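Local coordinates for protein peroxidase (Cellulomonas bogoriensis 69B4 = DSM 16987, PDB 6QZO) that binds heme b and probably acts as a dye-decolorizing (DyP-type) peroxidase, using the heme and peroxide to oxidise its substrates, at residues Asp211-Leu215 against Arg301-Leu306; Ala121-Pro127 against Asp334-Thr340. All coordinates share one frame; numbering follows the deposited sequence.

Contact 1: Asp211-Leu215 against Arg301-Leu306. With HEM (protoporphyrin IX containing Fe), chain I.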
ATOM      1  N   ASP A 211     -31.299   2.906  11.354  1.00 38.17           N
ATOM      2  CA  ASP A 211     -31.297   4.391  11.408  1.00 36.60           C
ATOM      3  C   ASP A 211     -30.916   4.970  10.044  1.00 34.87           C
ATOM      4  O   ASP A 211     -30.018   5.806   9.954  1.00 35.20           O
ATOM      5  CB  ASP A 211     -30.387   4.857  12.547  1.00 36.75           C
ATOM      6  CG  ASP A 211     -30.883   4.425  13.923  1.00 37.90           C
ATOM      7  OD1 ASP A 211     -32.032   4.778  14.274  1.00 38.53           O
ATOM      8  OD2 ASP A 211     -30.137   3.727  14.629  1.00 38.25           O
ATOM      9  N   PRO A 212     -31.612   4.588   8.945  1.00 33.19           N
ATOM     10  CA  PRO A 212     -31.247   5.060   7.606  1.00 31.36           C
ATOM     11  C   PRO A 212     -31.360   6.587   7.448  1.00 30.56           C
ATOM     12  O   PRO A 212     -30.620   7.140   6.656  1.00 29.17           O
ATOM     13  CB  PRO A 212     -32.242   4.342   6.677  1.00 32.47           C
ATOM     14  CG  PRO A 212     -33.427   3.986   7.582  1.00 33.40           C
ATOM     15  CD  PRO A 212     -32.798   3.710   8.932  1.00 33.68           C
ATOM     16  N   ASP A 213     -32.241   7.238   8.217  1.00 30.76           N
ATOM     17  CA  ASP A 213     -32.499   8.701   8.123  1.00 31.06           C
ATOM     18  C   ASP A 213     -31.289   9.498   8.641  1.00 30.85           C
ATOM     19  O   ASP A 213     -31.235  10.718   8.360  1.00 31.35           O
ATOM     20  CB  ASP A 213     -33.777   9.087   8.876  1.00 31.51           C
ATOM     21  CG  ASP A 213     -33.693   8.847  10.373  1.00 32.06           C
ATOM     22  OD1 ASP A 213     -33.525   7.666  10.777  1.00 32.00           O
ATOM     23  OD2 ASP A 213     -33.771   9.842  11.126  1.00 32.13           O
ATOM     24  N   LEU A 214     -30.372   8.859   9.380  1.00 29.71           N
ATOM     25  CA  LEU A 214     -29.164   9.522   9.939  1.00 28.99           C
ATOM     26  C   LEU A 214     -27.977   9.416   8.975  1.00 28.37           C
ATOM     27  O   LEU A 214     -26.941  10.036   9.267  1.00 27.59           O
ATOM     28  CB  LEU A 214     -28.823   8.892  11.295  1.00 29.01           C
ATOM     29  CG  LEU A 214     -29.893   9.031  12.374  1.00 29.28           C
ATOM     30  CD1 LEU A 214     -29.414   8.459  13.705  1.00 29.31           C
ATOM     31  CD2 LEU A 214     -30.310  10.487  12.549  1.00 29.45           C
ATOM     32  N   LEU A 215     -28.124   8.684   7.872  1.00 28.64           N
ATOM     33  CA  LEU A 215     -27.075   8.503   6.839  1.00 27.73           C
ATOM     34  C   LEU A 215     -27.513   9.145   5.523  1.00 29.01           C
ATOM     35  O   LEU A 215     -26.727   9.920   4.928  1.00 29.90           O
ATOM     36  CB  LEU A 215     -26.844   6.999   6.652  1.00 27.33           C
ATOM     37  CG  LEU A 215     -25.880   6.614   5.532  1.00 26.02           C
ATOM     38  CD1 LEU A 215     -24.518   7.214   5.803  1.00 25.44           C
ATOM     39  CD2 LEU A 215     -25.798   5.105   5.380  1.00 26.06           C
ATOM     40  N   ARG A 301     -29.816  11.803  19.513  1.00 31.71           N
ATOM     41  CA  ARG A 301     -29.974  10.725  18.503  1.00 32.03           C
ATOM     42  C   ARG A 301     -29.102  11.028  17.272  1.00 31.34           C
ATOM     43  O   ARG A 301     -28.437  10.076  16.790  1.00 32.21           O
ATOM     44  CB  ARG A 301     -31.429  10.569  18.080  1.00 32.65           C
ATOM     45  CG  ARG A 301     -31.612   9.594  16.924  1.00 32.81           C
ATOM     46  CD  ARG A 301     -33.025   9.062  16.820  1.00 33.71           C
ATOM     47  NE  ARG A 301     -33.049   8.028  15.791  1.00 33.96           N
ATOM     48  CZ  ARG A 301     -33.149   8.253  14.479  1.00 33.57           C
ATOM     49  NH1 ARG A 301     -33.258   9.486  14.005  1.00 33.36           N
ATOM     50  NH2 ARG A 301     -33.163   7.233  13.639  1.00 32.87           N
ATOM     51  N   GLU A 302     -29.076  12.278  16.798  1.00 30.49           N
ATOM     52  CA  GLU A 302     -28.507  12.629  15.468  1.00 30.33           C
ATOM     53  C   GLU A 302     -26.976  12.752  15.528  1.00 28.11           C
ATOM     54  O   GLU A 302     -26.366  12.764  14.445  1.00 28.07           O
ATOM     55  CB  GLU A 302     -29.189  13.875  14.885  1.00 32.02           C
ATOM     56  CG  GLU A 302     -28.950  15.165  15.647  1.00 33.77           C
ATOM     57  CD  GLU A 302     -29.863  15.501  16.809  1.00 35.87           C
ATOM     58  OE1 GLU A 302     -30.869  14.757  17.002  1.00 38.03           O
ATOM     59  OE2 GLU A 302     -29.549  16.499  17.514  1.00 36.83           O
ATOM     60  N   GLU A 303     -26.374  12.784  16.722  1.00 26.82           N
ATOM     61  CA  GLU A 303     -24.908  12.967  16.916  1.00 25.16           C
ATOM     62  C   GLU A 303     -24.179  11.619  16.735  1.00 23.46           C
ATOM     63  O   GLU A 303     -23.446  11.197  17.643  1.00 23.24           O
ATOM     64  CB  GLU A 303     -24.627  13.579  18.289  1.00 25.66           C
ATOM     65  CG  GLU A 303     -25.096  15.008  18.412  1.00 26.34           C
ATOM     66  CD  GLU A 303     -24.714  15.653  19.733  1.00 26.97           C
ATOM     67  OE1 GLU A 303     -24.281  14.905  20.636  1.00 27.33           O
ATOM     68  OE2 GLU A 303     -24.810  16.903  19.852  1.00 27.36           O
ATOM     69  N   THR A 304     -24.347  11.007  15.566  1.00 21.88           N
ATOM     70  CA  THR A 304     -23.780   9.700  15.158  1.00 20.68           C
ATOM     71  C   THR A 304     -23.518   9.756  13.650  1.00 19.82           C
ATOM     72  O   THR A 304     -24.052  10.674  12.984  1.00 20.03           O
ATOM     73  CB  THR A 304     -24.709   8.565  15.597  1.00 21.17           C
ATOM     74  OG1 THR A 304     -24.061   7.304  15.400  1.00 20.76           O
ATOM     75  CG2 THR A 304     -26.025   8.579  14.858  1.00 21.41           C
ATOM     76  N   PHE A 305     -22.706   8.842  13.129  1.00 18.60           N
ATOM     77  CA  PHE A 305     -22.317   8.798  11.701  1.00 17.91           C
ATOM     78  C   PHE A 305     -21.698   7.428  11.414  1.00 17.22           C
ATOM     79  O   PHE A 305     -21.237   6.758  12.366  1.00 17.43           O
ATOM     80  CB  PHE A 305     -21.363   9.956  11.370  1.00 17.64           C
ATOM     81  CG  PHE A 305     -20.382  10.276  12.464  1.00 17.62           C
ATOM     82  CD1 PHE A 305     -19.215   9.542  12.613  1.00 17.53           C
ATOM     83  CD2 PHE A 305     -20.656  11.279  13.377  1.00 17.99           C
ATOM     84  CE1 PHE A 305     -18.334   9.812  13.648  1.00 17.56           C
ATOM     85  CE2 PHE A 305     -19.777  11.549  14.410  1.00 18.23           C
ATOM     86  CZ  PHE A 305     -18.615  10.818  14.540  1.00 17.95           C
ATOM     87  N   LEU A 306     -21.736   7.017  10.146  1.00 16.40           N
ATOM     88  CA  LEU A 306     -21.102   5.764   9.668  1.00 15.86           C
ATOM     89  C   LEU A 306     -19.597   6.017   9.523  1.00 15.11           C
ATOM     90  O   LEU A 306     -19.188   6.646   8.522  1.00 14.67           O
ATOM     91  CB  LEU A 306     -21.726   5.337   8.339  1.00 15.58           C
ATOM     92  CG  LEU A 306     -21.233   3.996   7.789  1.00 15.35           C
ATOM     93  CD1 LEU A 306     -21.468   2.866   8.790  1.00 15.66           C
ATOM     94  CD2 LEU A 306     -21.869   3.698   6.448  1.00 15.40           C
TER
HETATM   95  CHA HEM I 401     -14.855   4.919  18.900  1.00 21.48           C
HETATM   96  CHB HEM I 401     -10.164   5.089  17.836  1.00 20.86           C
HETATM   97  CHC HEM I 401     -10.748   9.533  16.032  1.00 21.18           C
HETATM   98  CHD HEM I 401     -15.508   9.198  16.719  1.00 21.01           C
HETATM   99  C1A HEM I 401     -13.528   4.607  18.789  1.00 21.52           C
HETATM  100  C2A HEM I 401     -12.924   3.445  19.351  1.00 22.09           C
HETATM  101  C3A HEM I 401     -11.599   3.507  19.060  1.00 22.42           C
HETATM  102  C4A HEM I 401     -11.393   4.678  18.298  1.00 21.66           C
HETATM  103  CMA HEM I 401     -10.523   2.512  19.448  1.00 22.73           C
HETATM  104  CAA HEM I 401     -13.605   2.368  20.177  1.00 22.01           C
HETATM  105  CBA HEM I 401     -14.170   1.217  19.344  1.00 22.17           C
HETATM  106  CGA HEM I 401     -15.376   1.689  18.600  1.00 22.43           C
HETATM  107  O1A HEM I 401     -15.198   2.124  17.429  1.00 22.60           O
HETATM  108  O2A HEM I 401     -16.511   1.656  19.154  1.00 22.60           O
HETATM  109  C1B HEM I 401      -9.943   6.333  17.258  1.00 20.63           C
HETATM  110  C2B HEM I 401      -8.646   6.749  16.849  1.00 21.56           C
HETATM  111  C3B HEM I 401      -8.793   8.015  16.338  1.00 20.70           C
HETATM  112  C4B HEM I 401     -10.223   8.327  16.469  1.00 20.59           C
HETATM  113  CMB HEM I 401      -7.364   5.927  16.950  1.00 20.86           C
HETATM  114  CAB HEM I 401      -7.816   8.917  15.696  1.00 20.57           C
HETATM  115  CBB HEM I 401      -6.605   8.532  15.295  1.00 20.77           C
HETATM  116  C1C HEM I 401     -12.089   9.839  16.044  1.00 20.77           C
HETATM  117  C2C HEM I 401     -12.617  11.043  15.581  1.00 20.54           C
HETATM  118  C3C HEM I 401     -13.979  10.994  15.763  1.00 20.97           C
HETATM  119  C4C HEM I 401     -14.279   9.704  16.354  1.00 20.39           C
HETATM  120  CMC HEM I 401     -11.897  12.225  14.993  1.00 20.55           C
HETATM  121  CAC HEM I 401     -14.743  12.191  15.320  1.00 21.34           C
HETATM  122  CBC HEM I 401     -16.037  12.346  15.391  1.00 21.86           C
HETATM  123  C1D HEM I 401     -15.696   7.972  17.388  1.00 20.53           C
HETATM  124  C2D HEM I 401     -17.031   7.492  17.789  1.00 21.30           C
HETATM  125  C3D HEM I 401     -16.851   6.314  18.413  1.00 22.12           C
HETATM  126  C4D HEM I 401     -15.397   6.080  18.372  1.00 21.52           C
HETATM  127  CMD HEM I 401     -18.388   8.153  17.615  1.00 20.80           C
HETATM  128  CAD HEM I 401     -17.942   5.424  19.020  1.00 22.82           C
HETATM  129  CBD HEM I 401     -18.194   5.800  20.495  1.00 23.71           C
HETATM  130  CGD HEM I 401     -19.301   5.018  21.196  1.00 24.49           C
HETATM  131  O1D HEM I 401     -20.501   5.316  21.019  1.00 24.26           O
HETATM  132  O2D HEM I 401     -19.036   4.078  21.998  1.00 25.66           O
HETATM  133  NA  HEM I 401     -12.578   5.349  18.148  1.00 21.20           N
HETATM  134  NB  HEM I 401     -10.838   7.293  17.022  1.00 20.73           N
HETATM  135  NC  HEM I 401     -13.085   9.036  16.516  1.00 20.30           N
HETATM  136  ND  HEM I 401     -14.762   7.086  17.762  1.00 21.05           N
HETATM  137 FE   HEM I 401     -12.895   7.185  17.471  1.00 20.92          FE
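Arg301 leaves its backbone with CG trans to N (chi1 173°) and stays extended as far as NE, a reach that carries its guanidinium to Asp213, whose CG sits between its own N and carbonyl carbon (chi1 64°), a torsion that brings the carboxylate up to the guanidinium. The result is a salt-bridge network of one arginine and two aspartates, a compact example of how a single cation can fasten two loops, here in the C-terminal half of a DyP-type peroxidase. The grip on Asp213 is end-on and bidentate: NH2 of Arg301 donates to OD1 of Asp213 at 2.9 Å, nearly straight at 175°, while NH1 serves OD2. Both oxygens use their syn lone pairs, and the two flat groups are almost coplanar, an arrangement that fixes the guanidinium's rotation. Asp211 approaches differently. Its carboxylate is steeply inclined to the guanidinium, and its OD1 takes a more bent bond from Arg301 NH2 at 2.8 Å on the anti side. NH2 is thus shared by both acids, and the arginine's charge probably offsets the repulsion between the two neighbouring carboxylates.

Leu214, on the short 3-10 turn 212-214, lies over one guanidinium face, its CD1 3.8 Å above the plane near the centre. That methyl also meets CG2 of Thr304 at 3.6 Å, the two side chains crossing at about a right angle. Farther along, CD1 of Leu215 rests on CB of Leu306, where strand 306-314 begins. Between Thr304 and Leu306 the chain turns Phe305 away from the 3-10 turn and into the heme pocket, where its ring packs against Phe339 and its CZ lies 3.1 Å from the vinyl carbon CBC of the heme.

Contact 2: Ala121-Pro127 against Asp334-Thr340. With HEM (protoporphyrin IX containing Fe), chain I.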
ATOM      1  N   ALA A 121     -26.362  23.655   3.155  1.00 22.45           N
ATOM      2  CA  ALA A 121     -25.795  24.546   4.193  1.00 22.57           C
ATOM      3  C   ALA A 121     -24.505  23.947   4.780  1.00 22.16           C
ATOM      4  O   ALA A 121     -23.634  24.712   5.226  1.00 22.21           O
ATOM      5  CB  ALA A 121     -26.814  24.788   5.282  1.00 23.09           C
ATOM      6  N   TRP A 122     -24.378  22.619   4.797  1.00 21.61           N
ATOM      7  CA  TRP A 122     -23.238  21.912   5.438  1.00 21.00           C
ATOM      8  C   TRP A 122     -22.064  21.678   4.467  1.00 20.50           C
ATOM      9  O   TRP A 122     -21.084  21.098   4.895  1.00 20.73           O
ATOM     10  CB  TRP A 122     -23.723  20.610   6.081  1.00 20.73           C
ATOM     11  CG  TRP A 122     -24.547  19.717   5.213  1.00 20.67           C
ATOM     12  CD1 TRP A 122     -25.895  19.516   5.292  1.00 21.11           C
ATOM     13  CD2 TRP A 122     -24.078  18.870   4.143  1.00 20.00           C
ATOM     14  NE1 TRP A 122     -26.300  18.608   4.350  1.00 20.92           N
ATOM     15  CE2 TRP A 122     -25.208  18.190   3.636  1.00 20.20           C
ATOM     16  CE3 TRP A 122     -22.832  18.633   3.557  1.00 19.40           C
ATOM     17  CZ2 TRP A 122     -25.119  17.290   2.579  1.00 19.96           C
ATOM     18  CZ3 TRP A 122     -22.743  17.747   2.512  1.00 19.23           C
ATOM     19  CH2 TRP A 122     -23.872  17.097   2.021  1.00 19.44           C
ATOM     20  N   LEU A 123     -22.131  22.135   3.222  1.00 20.31           N
ATOM     21  CA  LEU A 123     -21.039  21.893   2.234  1.00 20.00           C
ATOM     22  C   LEU A 123     -20.016  23.024   2.329  1.00 20.14           C
ATOM     23  O   LEU A 123     -20.116  23.988   1.551  1.00 20.58           O
ATOM     24  CB  LEU A 123     -21.588  21.775   0.811  1.00 19.87           C
ATOM     25  CG  LEU A 123     -20.545  21.422  -0.240  1.00 19.77           C
ATOM     26  CD1 LEU A 123     -19.824  20.147   0.162  1.00 19.35           C
ATOM     27  CD2 LEU A 123     -21.172  21.279  -1.615  1.00 20.03           C
ATOM     28  N   HIS A 124     -19.087  22.894   3.280  1.00 19.94           N
ATOM     29  CA  HIS A 124     -18.017  23.876   3.585  1.00 20.14           C
ATOM     30  C   HIS A 124     -16.973  23.165   4.438  1.00 19.88           C
ATOM     31  O   HIS A 124     -17.281  22.164   5.076  1.00 19.88           O
ATOM     32  CB  HIS A 124     -18.603  25.128   4.284  1.00 20.71           C
ATOM     33  CG  HIS A 124     -19.280  24.830   5.578  1.00 20.72           C
ATOM     34  ND1 HIS A 124     -18.589  24.388   6.680  1.00 20.62           N
ATOM     35  CD2 HIS A 124     -20.563  24.893   5.962  1.00 21.25           C
ATOM     36  CE1 HIS A 124     -19.422  24.171   7.688  1.00 20.83           C
ATOM     37  NE2 HIS A 124     -20.641  24.473   7.275  1.00 21.37           N
ATOM     38  N   PRO A 125     -15.706  23.637   4.477  1.00 20.12           N
ATOM     39  CA  PRO A 125     -14.718  23.049   5.392  1.00 19.80           C
ATOM     40  C   PRO A 125     -15.248  23.032   6.830  1.00 20.30           C
ATOM     41  O   PRO A 125     -15.999  23.924   7.199  1.00 20.81           O
ATOM     42  CB  PRO A 125     -13.512  23.987   5.269  1.00 19.98           C
ATOM     43  CG  PRO A 125     -13.673  24.614   3.874  1.00 20.00           C
ATOM     44  CD  PRO A 125     -15.162  24.726   3.643  1.00 20.08           C
ATOM     45  N   LEU A 126     -14.871  22.024   7.617  1.00 20.20           N
ATOM     46  CA  LEU A 126     -15.221  22.008   9.060  1.00 20.52           C
ATOM     47  C   LEU A 126     -14.713  23.306   9.671  1.00 20.71           C
ATOM     48  O   LEU A 126     -13.756  23.889   9.174  1.00 20.98           O
ATOM     49  CB  LEU A 126     -14.592  20.778   9.721  1.00 20.41           C
ATOM     50  CG  LEU A 126     -15.128  19.433   9.229  1.00 20.10           C
ATOM     51  CD1 LEU A 126     -14.345  18.299   9.863  1.00 20.07           C
ATOM     52  CD2 LEU A 126     -16.601  19.277   9.531  1.00 20.54           C
ATOM     53  N   PRO A 127     -15.355  23.826  10.739  1.00 20.93           N
ATOM     54  CA  PRO A 127     -14.803  24.973  11.458  1.00 21.06           C
ATOM     55  C   PRO A 127     -13.455  24.573  12.057  1.00 20.48           C
ATOM     56  O   PRO A 127     -13.208  23.392  12.248  1.00 20.41           O
ATOM     57  CB  PRO A 127     -15.866  25.310  12.519  1.00 21.33           C
ATOM     58  CG  PRO A 127     -16.688  24.064  12.668  1.00 21.40           C
ATOM     59  CD  PRO A 127     -16.611  23.341  11.336  1.00 21.00           C
ATOM     60  N   ASP A 334     -26.071  15.058   7.440  1.00 25.62           N
ATOM     61  CA  ASP A 334     -25.773  16.501   7.654  1.00 25.41           C
ATOM     62  C   ASP A 334     -24.536  16.631   8.551  1.00 24.62           C
ATOM     63  O   ASP A 334     -24.628  16.293   9.742  1.00 24.56           O
ATOM     64  CB  ASP A 334     -27.008  17.219   8.214  1.00 26.35           C
ATOM     65  CG  ASP A 334     -26.843  18.708   8.493  1.00 26.89           C
ATOM     66  OD1 ASP A 334     -25.687  19.183   8.578  1.00 27.33           O
ATOM     67  OD2 ASP A 334     -27.880  19.382   8.645  1.00 27.79           O
ATOM     68  N   VAL A 335     -23.428  17.138   8.000  1.00 23.99           N
ATOM     69  CA  VAL A 335     -22.108  17.259   8.699  1.00 23.68           C
ATOM     70  C   VAL A 335     -22.282  18.121   9.957  1.00 23.70           C
ATOM     71  O   VAL A 335     -21.850  17.690  11.033  1.00 22.97           O
ATOM     72  CB  VAL A 335     -21.029  17.847   7.773  1.00 23.44           C
ATOM     73  CG1 VAL A 335     -19.692  17.988   8.485  1.00 23.17           C
ATOM     74  CG2 VAL A 335     -20.869  17.029   6.497  1.00 23.00           C
ATOM     75  N   ASP A 336     -22.902  19.287   9.807  1.00 24.21           N
ATOM     76  CA  ASP A 336     -23.047  20.335  10.860  1.00 24.81           C
ATOM     77  C   ASP A 336     -23.870  19.815  12.039  1.00 24.68           C
ATOM     78  O   ASP A 336     -23.549  20.172  13.182  1.00 24.76           O
ATOM     79  CB  ASP A 336     -23.691  21.604  10.295  1.00 25.60           C
ATOM     80  CG  ASP A 336     -22.700  22.523   9.586  1.00 25.84           C
ATOM     81  OD1 ASP A 336     -21.562  22.585  10.010  1.00 27.17           O
ATOM     82  OD2 ASP A 336     -23.091  23.202   8.648  1.00 27.16           O
ATOM     83  N   ALA A 337     -24.928  19.041  11.768  1.00 24.27           N
ATOM     84  CA  ALA A 337     -25.877  18.543  12.789  1.00 23.93           C
ATOM     85  C   ALA A 337     -25.338  17.273  13.474  1.00 23.64           C
ATOM     86  O   ALA A 337     -25.725  17.027  14.638  1.00 24.14           O
ATOM     87  CB  ALA A 337     -27.217  18.282  12.148  1.00 24.24           C
ATOM     88  N   GLN A 338     -24.495  16.489  12.797  1.00 22.29           N
ATOM     89  CA  GLN A 338     -24.193  15.079  13.172  1.00 21.64           C
ATOM     90  C   GLN A 338     -22.710  14.921  13.536  1.00 20.52           C
ATOM     91  O   GLN A 338     -22.433  14.481  14.676  1.00 20.36           O
ATOM     92  CB  GLN A 338     -24.627  14.146  12.036  1.00 21.33           C
ATOM     93  CG  GLN A 338     -26.117  14.255  11.710  1.00 21.74           C
ATOM     94  CD  GLN A 338     -26.571  13.172  10.768  1.00 21.86           C
ATOM     95  OE1 GLN A 338     -26.860  13.427   9.599  1.00 21.74           O
ATOM     96  NE2 GLN A 338     -26.604  11.942  11.264  1.00 22.17           N
ATOM     97  N   PHE A 339     -21.791  15.280  12.639  1.00 19.56           N
ATOM     98  CA  PHE A 339     -20.331  15.074  12.844  1.00 19.10           C
ATOM     99  C   PHE A 339     -19.751  16.185  13.726  1.00 19.15           C
ATOM    100  O   PHE A 339     -19.165  15.885  14.791  1.00 19.52           O
ATOM    101  CB  PHE A 339     -19.574  14.974  11.517  1.00 18.56           C
ATOM    102  CG  PHE A 339     -18.084  14.817  11.699  1.00 18.15           C
ATOM    103  CD1 PHE A 339     -17.519  13.574  11.918  1.00 17.76           C
ATOM    104  CD2 PHE A 339     -17.253  15.930  11.686  1.00 18.46           C
ATOM    105  CE1 PHE A 339     -16.151  13.438  12.093  1.00 17.73           C
ATOM    106  CE2 PHE A 339     -15.882  15.787  11.885  1.00 18.33           C
ATOM    107  CZ  PHE A 339     -15.331  14.540  12.079  1.00 17.75           C
ATOM    108  N   THR A 340     -19.907  17.429  13.294  1.00 18.96           N
ATOM    109  CA  THR A 340     -19.211  18.615  13.863  1.00 19.35           C
ATOM    110  C   THR A 340     -19.440  18.748  15.367  1.00 19.94           C
ATOM    111  O   THR A 340     -18.518  19.121  16.084  1.00 20.51           O
ATOM    112  CB  THR A 340     -19.620  19.873  13.103  1.00 19.33           C
ATOM    113  OG1 THR A 340     -19.257  19.580  11.757  1.00 19.04           O
ATOM    114  CG2 THR A 340     -18.947  21.126  13.604  1.00 19.87           C
TER
HETATM  115  CHA HEM I 401     -14.855   4.919  18.900  1.00 21.48           C
HETATM  116  CHB HEM I 401     -10.164   5.089  17.836  1.00 20.86           C
HETATM  117  CHC HEM I 401     -10.748   9.533  16.032  1.00 21.18           C
HETATM  118  CHD HEM I 401     -15.508   9.198  16.719  1.00 21.01           C
HETATM  119  C1A HEM I 401     -13.528   4.607  18.789  1.00 21.52           C
HETATM  120  C2A HEM I 401     -12.924   3.445  19.351  1.00 22.09           C
HETATM  121  C3A HEM I 401     -11.599   3.507  19.060  1.00 22.42           C
HETATM  122  C4A HEM I 401     -11.393   4.678  18.298  1.00 21.66           C
HETATM  123  CMA HEM I 401     -10.523   2.512  19.448  1.00 22.73           C
HETATM  124  CAA HEM I 401     -13.605   2.368  20.177  1.00 22.01           C
HETATM  125  CBA HEM I 401     -14.170   1.217  19.344  1.00 22.17           C
HETATM  126  CGA HEM I 401     -15.376   1.689  18.600  1.00 22.43           C
HETATM  127  O1A HEM I 401     -15.198   2.124  17.429  1.00 22.60           O
HETATM  128  O2A HEM I 401     -16.511   1.656  19.154  1.00 22.60           O
HETATM  129  C1B HEM I 401      -9.943   6.333  17.258  1.00 20.63           C
HETATM  130  C2B HEM I 401      -8.646   6.749  16.849  1.00 21.56           C
HETATM  131  C3B HEM I 401      -8.793   8.015  16.338  1.00 20.70           C
HETATM  132  C4B HEM I 401     -10.223   8.327  16.469  1.00 20.59           C
HETATM  133  CMB HEM I 401      -7.364   5.927  16.950  1.00 20.86           C
HETATM  134  CAB HEM I 401      -7.816   8.917  15.696  1.00 20.57           C
HETATM  135  CBB HEM I 401      -6.605   8.532  15.295  1.00 20.77           C
HETATM  136  C1C HEM I 401     -12.089   9.839  16.044  1.00 20.77           C
HETATM  137  C2C HEM I 401     -12.617  11.043  15.581  1.00 20.54           C
HETATM  138  C3C HEM I 401     -13.979  10.994  15.763  1.00 20.97           C
HETATM  139  C4C HEM I 401     -14.279   9.704  16.354  1.00 20.39           C
HETATM  140  CMC HEM I 401     -11.897  12.225  14.993  1.00 20.55           C
HETATM  141  CAC HEM I 401     -14.743  12.191  15.320  1.00 21.34           C
HETATM  142  CBC HEM I 401     -16.037  12.346  15.391  1.00 21.86           C
HETATM  143  C1D HEM I 401     -15.696   7.972  17.388  1.00 20.53           C
HETATM  144  C2D HEM I 401     -17.031   7.492  17.789  1.00 21.30           C
HETATM  145  C3D HEM I 401     -16.851   6.314  18.413  1.00 22.12           C
HETATM  146  C4D HEM I 401     -15.397   6.080  18.372  1.00 21.52           C
HETATM  147  CMD HEM I 401     -18.388   8.153  17.615  1.00 20.80           C
HETATM  148  CAD HEM I 401     -17.942   5.424  19.020  1.00 22.82           C
HETATM  149  CBD HEM I 401     -18.194   5.800  20.495  1.00 23.71           C
HETATM  150  CGD HEM I 401     -19.301   5.018  21.196  1.00 24.49           C
HETATM  151  O1D HEM I 401     -20.501   5.316  21.019  1.00 24.26           O
HETATM  152  O2D HEM I 401     -19.036   4.078  21.998  1.00 25.66           O
HETATM  153  NA  HEM I 401     -12.578   5.349  18.148  1.00 21.20           N
HETATM  154  NB  HEM I 401     -10.838   7.293  17.022  1.00 20.73           N
HETATM  155  NC  HEM I 401     -13.085   9.036  16.516  1.00 20.30           N
HETATM  156  ND  HEM I 401     -14.762   7.086  17.762  1.00 21.05           N
HETATM  157 FE   HEM I 401     -12.895   7.185  17.471  1.00 20.92          FE
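Trp122 and Asp334 cross obliquely, the indole presenting one face to the start of helix 335-338 in a CH-pi contact. CA of Asp334 sits 4.0 Å from the centroid of the five-membered ring, 19° off its normal, and the backbone N of Val335 lies over the same face, likewise offset toward the rim. The Asp334 carboxylate, inclined 39° to the indole, brings OD1 to 3.3 Å from Trp122 CD1. The same oxygen caps the helix by accepting from Ala337 N, a bond that enters from above the carboxylate plane.

His124 and Asp336 reach for each other from opposite directions. With CG of His124 set between its N and carbonyl carbon (chi1 60°), the imidazole can be held at both nitrogens: ND1 donates to Pro125 O, within the ring plane, and NE2 to the syn lone pair of Asp336 OD2 at 3.1 Å, tilted out of that plane. A phenylalanine in place of His124 would probably leave the Asp336 carboxylate without this donor and Pro125 O without its bond from the ring, loosening the tie between loop and helix.

The apolar half is built round Leu126, whose two methyls divide the work. CD2 meets CG1 of Val335 at 3.5 Å, the side chains crossing at about a right angle, while CD1 lies 3.6 Å from CE2 of Phe339. CG of the Pro127 ring then touches the CG2 methyl of Thr340. Trp122, Leu126 and Val335 also rest on strands 229-238 and 356-366, while Phe339 also touches the heme vinyl, with its CE1 3.5 Å from HEM CBC. The arrangement is that of an N-capped helical turn clasped by a loop from the N-terminal half, with Phe339 of the same segment lining the heme pocket of this DyP-type peroxidase.

In the fold
From the N terminus, the chain first supplies 121-127, in the loop between helix 107-113 and strand 143-149 of the N-terminal half. Segment 334-340 comes back against it much later, so contact 2 closes a loop of some 200 residues and ties the two family halves together. Contact 1 lies wholly within that loop and within the C-terminal half, joining 211-215, ahead of strand 229-238, to 301-306, which leads into strand 306-314. The contacts nest without crossing, their centres 14 Å apart. Gln338 bridges them: its NE2 probably hydrogen-bonds to the carbonyl oxygens of Leu214 and Glu302. Both contacts also reach the heme, which His292 ligates through its iron.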